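Local structure of steroid delta-isomerase (Pseudomonas aeruginosa, 3MSO) at residues B[52-55]-B[56-60]. The protein probably acts as a steroid delta-isomerase, with a SnoaL-like domain of the NTF2 clan. Residues are numbered along the deposited sequence; the frame is centred on the assembly and turned at random.
Sequences APVV and SMILN
V54 and I58 sit one turn apart on the same helix, their side chains lying alongside each other and leaving the helix on the same side, with V54 CG1 3.8 Å from I58 CD1. The next pair repeats this one residue on: V55 CG1 lies 3.7 Å from L59 CD1. In both valines CG1 is the branch that faces up the helix, because it stands anti to the backbone N (chi1 -169° in V54) and so beside its own carbonyl carbon. I58 CG1 and L59 CG answer by lying next to their own backbone N, and from there I58 CD1 and L59 CD1 reach back to the valines. Each side chain then also rests on a carbonyl oxygen of the preceding turn, I58 CD1 on V54 O and L59 CG on V55 O.

The backbone beneath is regular alpha-helix, and four i to i+4 hydrogen bonds join the turns. S56 N binds A52 O at 2.9 Å; I58 N to V54 O and L59 N to V55 O are both 3.0 Å. M57 N to P53 O is the longest of the four, at 3.2 Å.

These are the first nine residues of helix 52-65, which begins one residue after strand 49-50. V55, I58 and L59 turn to F40 on strand 38-41, while V54 and I58 touch Y49. S56 and L59 pack on L30 of helix 30-33. Toward the neighbouring subunit, V54 and M57, here selenomethionine, meet its A139 and L138, so the same helix serves both the fold and the subunit interface.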
loop_
_atom_site.group_PDB
_atom_site.type_symbol
_atom_site.label_atom_id
_atom_site.label_comp_id
_atom_site.label_asym_id
_atom_site.label_seq_id
_atom_site.Cartn_x
_atom_site.Cartn_y
_atom_site.Cartn_z
ATOM N N ALA B 52 -11.022 7.713 -22.165
ATOM C CA ALA B 52 -12.276 6.959 -22.011
ATOM C C ALA B 52 -12.082 5.447 -22.077
ATOM O O ALA B 52 -12.622 4.788 -21.195
ATOM C CB ALA B 52 -13.324 7.408 -23.023
ATOM N N PRO B 53 -11.284 4.856 -23.017
ATOM C CA PRO B 53 -11.117 3.384 -22.994
ATOM C C PRO B 53 -10.551 2.837 -21.673
ATOM O O PRO B 53 -11.133 1.902 -21.114
ATOM C CB PRO B 53 -10.188 3.109 -24.187
ATOM C CG PRO B 53 -10.348 4.297 -25.074
ATOM C CD PRO B 53 -10.547 5.452 -24.156
ATOM N N VAL B 54 -9.454 3.450 -21.167
ATOM C CA VAL B 54 -8.767 3.092 -19.915
ATOM C C VAL B 54 -9.722 3.247 -18.725
ATOM O O VAL B 54 -9.862 2.319 -17.920
ATOM C CB VAL B 54 -7.484 3.949 -19.692
ATOM C CG1 VAL B 54 -6.640 3.388 -18.557
ATOM C CG2 VAL B 54 -6.659 4.068 -20.972
ATOM N N VAL B 55 -10.377 4.427 -18.636
ATOM C CA VAL B 55 -11.341 4.802 -17.591
ATOM C C VAL B 55 -12.505 3.805 -17.505
ATOM O O VAL B 55 -12.835 3.345 -16.404
ATOM C CB VAL B 55 -11.816 6.267 -17.767
ATOM C CG1 VAL B 55 -13.001 6.587 -16.866
ATOM C CG2 VAL B 55 -10.674 7.245 -17.515
ATOM N N SER B 56 -13.094 3.450 -18.668
ATOM C CA SER B 56 -14.222 2.517 -18.760
ATOM C C SER B 56 -13.826 1.150 -18.220
ATOM O O SER B 56 -14.570 0.539 -17.444
ATOM C CB SER B 56 -14.702 2.400 -20.201
ATOM O OG SER B 56 -15.924 1.688 -20.262
HETATM N N MSE B 57 -12.615 0.722 -18.567
HETATM C CA MSE B 57 -12.062 -0.553 -18.183
HETATM C C MSE B 57 -11.811 -0.664 -16.686
HETATM O O MSE B 57 -12.130 -1.697 -16.105
HETATM C CB MSE B 57 -10.806 -0.810 -18.987
HETATM C CG MSE B 57 -10.467 -2.266 -19.078
HETATM SE SE MSE B 57 -8.574 -2.434 -18.874
HETATM C CE MSE B 57 -8.417 -1.897 -16.936
ATOM N N ILE B 58 -11.252 0.386 -16.060
ATOM C CA ILE B 58 -10.993 0.366 -14.616
ATOM C C ILE B 58 -12.323 0.400 -13.858
ATOM O O ILE B 58 -12.504 -0.394 -12.924
ATOM C CB ILE B 58 -9.983 1.463 -14.159
ATOM C CG1 ILE B 58 -8.666 1.292 -14.877
ATOM C CG2 ILE B 58 -9.744 1.420 -12.653
ATOM C CD1 ILE B 58 -8.064 2.470 -15.165
ATOM N N LEU B 59 -13.279 1.257 -14.318
ATOM C CA LEU B 59 -14.600 1.373 -13.689
ATOM C C LEU B 59 -15.406 0.090 -13.788
ATOM O O LEU B 59 -16.170 -0.205 -12.871
ATOM C CB LEU B 59 -15.403 2.585 -14.170
ATOM C CG LEU B 59 -14.857 3.953 -13.761
ATOM C CD1 LEU B 59 -15.514 5.062 -14.569
ATOM C CD2 LEU B 59 -15.059 4.212 -12.284
ATOM N N ASN B 60 -15.175 -0.714 -14.845
ATOM C CA ASN B 60 -15.823 -2.017 -14.996
ATOM C C ASN B 60 -15.192 -3.034 -14.064
ATOM O O ASN B 60 -15.893 -3.890 -13.529
ATOM C CB ASN B 60 -15.726 -2.519 -16.424
ATOM C CG ASN B 60 -16.969 -2.259 -17.223
ATOM O OD1 ASN B 60 -17.070 -1.232 -17.902
ATOM N ND2 ASN B 60 -17.953 -3.166 -17.140
#